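Local coordinates for G protein coupled receptor (Arabidopsis thaliana, PDB 3T33) that binds zinc as a member of the LanC-like protein family and may play a role in abscisic acid signalling, at residues 78-83 with 386-391; 62-67 with 85-90. One frame throughout, in Å; residues are numbered along the deposited sequence.

Contact 1 of 2, residues 78-83 with 386-391; sequences YNLYTG and FSLFEG
Tyr81 and Phe389 meet in an uncommon way: a methylene, not a ring, covers the tyrosine. Phe389 CB sits over one face of the Tyr81 ring, displaced toward its rim, as a CH-pi contact 3.7 Å from the centroid. The two rings, with planes 23° apart, are slid past each other and barely overlap. Tyr81 CG is anti to the backbone N (chi1 -172°); although CB points away from segment 386-391, the CD2-CE2 side of the ring meets Phe389 CB. The backbones join here too, Phe389 N donating to Tyr81 O over 3.0 Å. A water adds a second bridge: it accepts from Leu388 N at 2.7 Å and donates to both Leu80 O and Gly83 O. Leu80 CG packs on Leu388 CD1 at 3.9 Å, while Glu390, whose OE1 is bonded to Arg384 N, brings OE2 to the Tyr81 ring edge 3.8 Å from CE1. Asn79 OD1 accepts from Thr82 N and Gly83 N in an Asx motif; Ser387 OG, hydrogen-bonded to Arg384 O, also takes weak bonds from Glu390 N and Gly391 N. Tyr81 lies against zinc ligand Cys333, to which the Phe389 backbone is hydrogen-bonded, so the loop pair borders the zinc site.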
ATOM      1  N   TYR A  78       1.099  18.688  -1.036  1.00 40.97           N
ATOM      2  CA  TYR A  78       1.087  18.234  -2.436  1.00 37.56           C
ATOM      3  C   TYR A  78       1.239  16.754  -2.715  1.00 35.31           C
ATOM      4  O   TYR A  78       0.505  16.235  -3.466  1.00 34.03           O
ATOM      5  CB  TYR A  78       2.015  19.061  -3.325  1.00 38.58           C
ATOM      6  CG  TYR A  78       3.242  18.376  -3.917  1.00 40.85           C
ATOM      7  CD1 TYR A  78       3.138  17.465  -4.933  1.00 42.74           C
ATOM      8  CD2 TYR A  78       4.505  18.686  -3.472  1.00 44.63           C
ATOM      9  CE1 TYR A  78       4.238  16.863  -5.444  1.00 44.97           C
ATOM     10  CE2 TYR A  78       5.604  18.101  -3.981  1.00 44.87           C
ATOM     11  CZ  TYR A  78       5.477  17.195  -4.967  1.00 46.18           C
ATOM     12  OH  TYR A  78       6.588  16.621  -5.463  1.00 46.42           O
ATOM     13  N   ASN A  79       2.185  16.077  -2.111  1.00 33.47           N
ATOM     14  CA  ASN A  79       2.395  14.685  -2.428  1.00 33.74           C
ATOM     15  C   ASN A  79       1.342  13.695  -1.943  1.00 33.74           C
ATOM     16  O   ASN A  79       0.440  14.064  -1.238  1.00 32.83           O
ATOM     17  CB  ASN A  79       3.816  14.247  -2.103  1.00 32.76           C
ATOM     18  CG  ASN A  79       4.020  13.904  -0.667  1.00 33.25           C
ATOM     19  OD1 ASN A  79       3.104  13.873   0.099  1.00 33.16           O
ATOM     20  ND2 ASN A  79       5.247  13.655  -0.303  1.00 27.31           N
ATOM     21  N   LEU A  80       1.470  12.440  -2.350  1.00 32.89           N
ATOM     22  CA  LEU A  80       0.422  11.443  -2.033  1.00 32.52           C
ATOM     23  C   LEU A  80       0.461  11.081  -0.564  1.00 32.50           C
ATOM     24  O   LEU A  80      -0.588  10.890   0.088  1.00 30.73           O
ATOM     25  CB  LEU A  80       0.590  10.191  -2.903  1.00 31.44           C
ATOM     26  CG  LEU A  80      -0.524   9.166  -2.845  1.00 28.68           C
ATOM     27  CD1 LEU A  80      -1.726   9.586  -3.711  1.00 24.52           C
ATOM     28  CD2 LEU A  80      -0.001   7.746  -3.247  1.00 26.29           C
ATOM     29  N   TYR A  81       1.699  11.042  -0.069  1.00 33.53           N
ATOM     30  CA  TYR A  81       2.093  10.460   1.216  1.00 34.12           C
ATOM     31  C   TYR A  81       1.501  11.228   2.363  1.00 35.54           C
ATOM     32  O   TYR A  81       0.835  10.624   3.237  1.00 36.00           O
ATOM     33  CB  TYR A  81       3.630  10.487   1.351  1.00 35.17           C
ATOM     34  CG  TYR A  81       4.103   9.739   2.555  1.00 35.10           C
ATOM     35  CD1 TYR A  81       4.293  10.376   3.755  1.00 33.72           C
ATOM     36  CD2 TYR A  81       4.308   8.361   2.497  1.00 35.19           C
ATOM     37  CE1 TYR A  81       4.669   9.669   4.856  1.00 36.16           C
ATOM     38  CE2 TYR A  81       4.688   7.663   3.565  1.00 31.58           C
ATOM     39  CZ  TYR A  81       4.850   8.301   4.741  1.00 34.40           C
ATOM     40  OH  TYR A  81       5.256   7.581   5.800  1.00 32.00           O
ATOM     41  N   THR A  82       1.708  12.553   2.376  1.00 35.09           N
ATOM     42  CA  THR A  82       1.094  13.389   3.404  1.00 35.16           C
ATOM     43  C   THR A  82       0.303  14.584   2.852  1.00 34.37           C
ATOM     44  O   THR A  82      -0.429  15.236   3.575  1.00 33.65           O
ATOM     45  CB  THR A  82       2.110  13.860   4.490  1.00 36.11           C
ATOM     46  OG1 THR A  82       3.305  14.391   3.876  1.00 36.28           O
ATOM     47  CG2 THR A  82       2.495  12.714   5.374  1.00 36.18           C
ATOM     48  N   GLY A  83       0.434  14.872   1.578  1.00 34.23           N
ATOM     49  CA  GLY A  83      -0.158  16.100   1.060  1.00 33.17           C
ATOM     50  C   GLY A  83      -1.497  15.894   0.385  1.00 34.14           C
ATOM     51  O   GLY A  83      -2.219  14.865   0.614  1.00 34.80           O
ATOM     52  N   PHE A 386      -4.952  13.672   8.664  1.00 35.90           N
ATOM     53  CA  PHE A 386      -5.839  13.454   7.554  1.00 35.80           C
ATOM     54  C   PHE A 386      -5.125  13.059   6.287  1.00 34.49           C
ATOM     55  O   PHE A 386      -5.729  13.073   5.215  1.00 34.20           O
ATOM     56  CB  PHE A 386      -6.774  14.684   7.330  1.00 36.49           C
ATOM     57  CG  PHE A 386      -7.397  15.135   8.571  1.00 37.56           C
ATOM     58  CD1 PHE A 386      -8.470  14.447   9.099  1.00 40.16           C
ATOM     59  CD2 PHE A 386      -6.824  16.158   9.308  1.00 40.43           C
ATOM     60  CE1 PHE A 386      -9.015  14.826  10.335  1.00 42.30           C
ATOM     61  CE2 PHE A 386      -7.335  16.543  10.548  1.00 39.57           C
ATOM     62  CZ  PHE A 386      -8.427  15.890  11.070  1.00 41.01           C
ATOM     63  N   SER A 387      -3.845  12.701   6.392  1.00 32.95           N
ATOM     64  CA  SER A 387      -3.148  12.232   5.217  1.00 31.73           C
ATOM     65  C   SER A 387      -3.541  10.791   4.787  1.00 31.95           C
ATOM     66  O   SER A 387      -4.137  10.009   5.561  1.00 32.10           O
ATOM     67  CB  SER A 387      -1.651  12.293   5.474  1.00 31.66           C
ATOM     68  OG  SER A 387      -1.286  11.494   6.585  1.00 29.40           O
ATOM     69  N   LEU A 388      -3.188  10.449   3.557  1.00 30.03           N
ATOM     70  CA  LEU A 388      -3.329   9.131   3.065  1.00 29.78           C
ATOM     71  C   LEU A 388      -2.411   8.144   3.827  1.00 30.94           C
ATOM     72  O   LEU A 388      -2.894   7.113   4.319  1.00 32.48           O
ATOM     73  CB  LEU A 388      -3.014   9.127   1.589  1.00 27.23           C
ATOM     74  CG  LEU A 388      -3.848   8.240   0.631  1.00 30.84           C
ATOM     75  CD1 LEU A 388      -2.950   7.401  -0.285  1.00 27.82           C
ATOM     76  CD2 LEU A 388      -4.934   7.368   1.305  1.00 24.11           C
ATOM     77  N   PHE A 389      -1.100   8.429   3.942  1.00 30.36           N
ATOM     78  CA  PHE A 389      -0.179   7.439   4.523  1.00 29.24           C
ATOM     79  C   PHE A 389      -0.028   7.402   6.036  1.00 29.22           C
ATOM     80  O   PHE A 389       0.483   6.439   6.581  1.00 30.17           O
ATOM     81  CB  PHE A 389       1.166   7.397   3.808  1.00 29.33           C
ATOM     82  CG  PHE A 389       1.157   6.563   2.525  1.00 27.88           C
ATOM     83  CD1 PHE A 389       0.434   6.975   1.410  1.00 26.18           C
ATOM     84  CD2 PHE A 389       1.886   5.371   2.445  1.00 25.74           C
ATOM     85  CE1 PHE A 389       0.385   6.181   0.249  1.00 27.38           C
ATOM     86  CE2 PHE A 389       1.880   4.590   1.282  1.00 25.46           C
ATOM     87  CZ  PHE A 389       1.104   4.984   0.170  1.00 23.20           C
ATOM     88  N   GLU A 390      -0.554   8.388   6.738  1.00 30.35           N
ATOM     89  CA  GLU A 390      -0.335   8.464   8.173  1.00 30.67           C
ATOM     90  C   GLU A 390      -1.634   8.603   8.899  1.00 30.38           C
ATOM     91  O   GLU A 390      -1.784   8.079  10.016  1.00 30.08           O
ATOM     92  CB  GLU A 390       0.509   9.671   8.528  1.00 30.97           C
ATOM     93  CG  GLU A 390       1.982   9.519   8.195  1.00 35.95           C
ATOM     94  CD  GLU A 390       2.843  10.768   8.540  1.00 40.65           C
ATOM     95  OE1 GLU A 390       2.266  11.861   8.840  1.00 41.20           O
ATOM     96  OE2 GLU A 390       4.103  10.632   8.497  1.00 40.86           O
ATOM     97  N   GLY A 391      -2.550   9.363   8.303  1.00 29.99           N
ATOM     98  CA  GLY A 391      -3.813   9.669   8.987  1.00 30.04           C
ATOM     99  C   GLY A 391      -5.022   8.842   8.533  1.00 30.17           C
ATOM    100  O   GLY A 391      -4.871   7.717   7.994  1.00 29.35           O
TER
HETATM  101  O   HOH W   1      -1.832  12.253   1.993  1.00 29.51           O

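Contact 2 of 2, residues 62-67 with 85-90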
ATOM      1  N   LYS A  62     -14.765  14.013   6.054  1.00 38.80           N
ATOM      2  CA  LYS A  62     -13.962  14.709   7.054  1.00 38.79           C
ATOM      3  C   LYS A  62     -12.603  15.100   6.485  1.00 39.26           C
ATOM      4  O   LYS A  62     -12.117  16.206   6.716  1.00 39.96           O
ATOM      5  CB  LYS A  62     -13.780  13.835   8.297  1.00 38.79           C
ATOM      6  CG  LYS A  62     -12.822  14.412   9.326  1.00 37.28           C
ATOM      7  CD  LYS A  62     -13.304  15.762   9.834  1.00 42.39           C
ATOM      8  CE  LYS A  62     -12.771  16.048  11.229  1.00 41.76           C
ATOM      9  NZ  LYS A  62     -12.800  17.502  11.547  1.00 46.01           N
ATOM     10  N   VAL A  63     -11.993  14.183   5.740  1.00 37.24           N
ATOM     11  CA  VAL A  63     -10.695  14.432   5.130  1.00 35.63           C
ATOM     12  C   VAL A  63     -10.765  15.554   4.073  1.00 35.54           C
ATOM     13  O   VAL A  63      -9.914  16.406   4.066  1.00 35.18           O
ATOM     14  CB  VAL A  63     -10.079  13.137   4.502  1.00 36.11           C
ATOM     15  CG1 VAL A  63      -8.766  13.484   3.742  1.00 35.56           C
ATOM     16  CG2 VAL A  63      -9.779  12.123   5.578  1.00 30.39           C
ATOM     17  N   VAL A  64     -11.781  15.528   3.201  1.00 34.87           N
ATOM     18  CA  VAL A  64     -12.056  16.608   2.252  1.00 35.21           C
ATOM     19  C   VAL A  64     -12.299  17.935   2.970  1.00 35.97           C
ATOM     20  O   VAL A  64     -11.760  18.949   2.546  1.00 36.29           O
ATOM     21  CB  VAL A  64     -13.230  16.310   1.313  1.00 34.82           C
ATOM     22  CG1 VAL A  64     -13.555  17.522   0.433  1.00 33.33           C
ATOM     23  CG2 VAL A  64     -12.883  15.126   0.411  1.00 33.54           C
ATOM     24  N   TRP A  65     -13.042  17.918   4.084  1.00 36.25           N
ATOM     25  CA  TRP A  65     -13.233  19.142   4.865  1.00 36.56           C
ATOM     26  C   TRP A  65     -11.903  19.801   5.252  1.00 36.88           C
ATOM     27  O   TRP A  65     -11.690  20.963   4.958  1.00 36.26           O
ATOM     28  CB  TRP A  65     -14.109  18.946   6.094  1.00 35.80           C
ATOM     29  CG  TRP A  65     -14.434  20.268   6.691  1.00 37.85           C
ATOM     30  CD1 TRP A  65     -13.955  20.789   7.872  1.00 39.29           C
ATOM     31  CD2 TRP A  65     -15.253  21.286   6.108  1.00 35.45           C
ATOM     32  NE1 TRP A  65     -14.443  22.054   8.055  1.00 39.41           N
ATOM     33  CE2 TRP A  65     -15.233  22.388   6.980  1.00 37.06           C
ATOM     34  CE3 TRP A  65     -16.018  21.369   4.923  1.00 37.11           C
ATOM     35  CZ2 TRP A  65     -15.943  23.564   6.712  1.00 33.10           C
ATOM     36  CZ3 TRP A  65     -16.733  22.553   4.663  1.00 35.34           C
ATOM     37  CH2 TRP A  65     -16.690  23.615   5.558  1.00 33.02           C
ATOM     38  N   GLU A  66     -11.006  19.012   5.848  1.00 37.33           N
ATOM     39  CA  GLU A  66      -9.814  19.503   6.512  1.00 36.73           C
ATOM     40  C   GLU A  66      -8.710  19.842   5.547  1.00 37.40           C
ATOM     41  O   GLU A  66      -7.984  20.772   5.776  1.00 38.03           O
ATOM     42  CB  GLU A  66      -9.280  18.466   7.508  1.00 36.53           C
ATOM     43  CG  GLU A  66     -10.159  18.215   8.711  1.00 37.50           C
ATOM     44  CD  GLU A  66     -10.423  19.507   9.523  1.00 44.64           C
ATOM     45  OE1 GLU A  66      -9.525  20.394   9.548  1.00 46.78           O
ATOM     46  OE2 GLU A  66     -11.541  19.666  10.104  1.00 40.08           O
ATOM     47  N   THR A  67      -8.557  19.079   4.469  1.00 37.31           N
ATOM     48  CA  THR A  67      -7.393  19.219   3.643  1.00 35.28           C
ATOM     49  C   THR A  67      -7.676  20.142   2.488  1.00 36.86           C
ATOM     50  O   THR A  67      -6.760  20.610   1.846  1.00 37.96           O
ATOM     51  CB  THR A  67      -6.878  17.832   3.103  1.00 36.25           C
ATOM     52  OG1 THR A  67      -7.857  17.204   2.258  1.00 30.23           O
ATOM     53  CG2 THR A  67      -6.481  16.911   4.241  1.00 33.69           C
ATOM     54  N   LEU A  85      -2.448  15.352  -2.676  1.00 28.78           N
ATOM     55  CA  LEU A  85      -2.646  14.291  -3.617  1.00 28.66           C
ATOM     56  C   LEU A  85      -3.235  13.023  -2.928  1.00 27.10           C
ATOM     57  O   LEU A  85      -3.999  12.293  -3.550  1.00 27.80           O
ATOM     58  CB  LEU A  85      -1.343  13.954  -4.381  1.00 28.18           C
ATOM     59  CG  LEU A  85      -1.685  13.215  -5.689  1.00 28.07           C
ATOM     60  CD1 LEU A  85      -2.307  14.128  -6.822  1.00 26.83           C
ATOM     61  CD2 LEU A  85      -0.509  12.437  -6.246  1.00 26.73           C
ATOM     62  N   GLY A  86      -2.871  12.788  -1.672  1.00 25.47           N
ATOM     63  CA  GLY A  86      -3.513  11.755  -0.838  1.00 26.16           C
ATOM     64  C   GLY A  86      -5.021  11.903  -0.848  1.00 25.98           C
ATOM     65  O   GLY A  86      -5.755  10.939  -0.994  1.00 27.52           O
ATOM     66  N   THR A  87      -5.492  13.128  -0.798  1.00 26.03           N
ATOM     67  CA  THR A  87      -6.921  13.388  -0.814  1.00 26.28           C
ATOM     68  C   THR A  87      -7.508  13.123  -2.174  1.00 27.19           C
ATOM     69  O   THR A  87      -8.548  12.445  -2.261  1.00 28.26           O
ATOM     70  CB  THR A  87      -7.191  14.848  -0.363  1.00 26.73           C
ATOM     71  OG1 THR A  87      -6.738  14.976   0.996  1.00 24.97           O
ATOM     72  CG2 THR A  87      -8.641  15.193  -0.460  1.00 25.71           C
ATOM     73  N   ALA A  88      -6.847  13.602  -3.242  1.00 25.21           N
ATOM     74  CA  ALA A  88      -7.303  13.307  -4.567  1.00 24.25           C
ATOM     75  C   ALA A  88      -7.406  11.789  -4.801  1.00 25.31           C
ATOM     76  O   ALA A  88      -8.343  11.288  -5.449  1.00 26.73           O
ATOM     77  CB  ALA A  88      -6.324  13.940  -5.631  1.00 23.58           C
ATOM     78  N   TYR A  89      -6.419  11.048  -4.324  1.00 24.85           N
ATOM     79  CA  TYR A  89      -6.418   9.605  -4.552  1.00 24.58           C
ATOM     80  C   TYR A  89      -7.548   8.919  -3.821  1.00 23.62           C
ATOM     81  O   TYR A  89      -8.189   8.015  -4.327  1.00 24.83           O
ATOM     82  CB  TYR A  89      -5.026   9.001  -4.194  1.00 22.79           C
ATOM     83  CG  TYR A  89      -4.746   7.715  -4.923  1.00 23.86           C
ATOM     84  CD1 TYR A  89      -5.218   7.468  -6.214  1.00 20.18           C
ATOM     85  CD2 TYR A  89      -4.083   6.683  -4.274  1.00 28.27           C
ATOM     86  CE1 TYR A  89      -4.978   6.220  -6.846  1.00 19.74           C
ATOM     87  CE2 TYR A  89      -3.845   5.479  -4.883  1.00 26.26           C
ATOM     88  CZ  TYR A  89      -4.264   5.241  -6.157  1.00 26.64           C
ATOM     89  OH  TYR A  89      -3.961   3.964  -6.655  1.00 31.75           O
ATOM     90  N   LEU A  90      -7.807   9.374  -2.625  1.00 24.77           N
ATOM     91  CA  LEU A  90      -8.930   8.840  -1.846  1.00 26.29           C
ATOM     92  C   LEU A  90     -10.254   9.097  -2.602  1.00 28.48           C
ATOM     93  O   LEU A  90     -11.171   8.245  -2.610  1.00 29.73           O
ATOM     94  CB  LEU A  90      -8.927   9.458  -0.452  1.00 23.00           C
ATOM     95  CG  LEU A  90     -10.237   9.160   0.347  1.00 28.44           C
ATOM     96  CD1 LEU A  90     -10.439   7.647   0.590  1.00 21.34           C
ATOM     97  CD2 LEU A  90     -10.243   9.964   1.689  1.00 20.19           C
TER
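Val64 and Thr87 mark the nearest backbone approach of two helical segments that run roughly antiparallel, with axes 10.3 Å apart and a signed crossing angle of -151°. Segment 62-67 widens into a pi-type turn at 65-67, just where Thr67 faces the other helix. Across the gap the two threonine hydroxyls meet: Thr67 OG1 and Thr87 OG1 lie 2.8 Å apart, a distance that suits a hydrogen bond, though the proton involved has another acceptor within reach. The two side chains pass alongside one another, pointing opposite ways. Thr67 OG1 stands between its backbone N and carbonyl carbon (chi1 63°), a position from which it also donates to Val63 O over 2.9 Å. That carbonyl oxygen takes the Thr67 backbone N-H as well, so two donors grip it, the hydroxyl approaching from above the carbonyl plane. Apolar groups line part of this polar pair. Val63 CG1 comes to 3.7 Å from Thr87 OG1, and Val63 CB faces Leu90 CD2 at 4.2 Å. Val64 touches Thr87 more loosely, methyl to methyl, and also leans on Leu106. Ile392 meets Val63 and Ala396 meets Leu90, so helix 392-402 extends the apolar layer. Such antiparallel pairing of consecutive helices, one outer and one inner, is characteristic of the alpha/alpha-toroid of LanC-like proteins.

In the fold
Along the chain the segments alternate, 62-67, 78-83, 85-90 and then 386-391, so contact 2 pairs neighbouring helices 45-69 and 84-98 while contact 1 brings the loop between them to a loop 303 residues later, just ahead of helix 392-402. Their centres lie about 8 Å apart, on the same side of the chain's centre, with contact 1 the more central. They touch directly: Leu80 CD1 packs on Tyr89 CB at 3.4 Å, and Phe386 reaches helix 45-69. This is consistent with early and late parts of the toroid meeting to close the ring beside the zinc site, with contact 2 farther out in the helical wall.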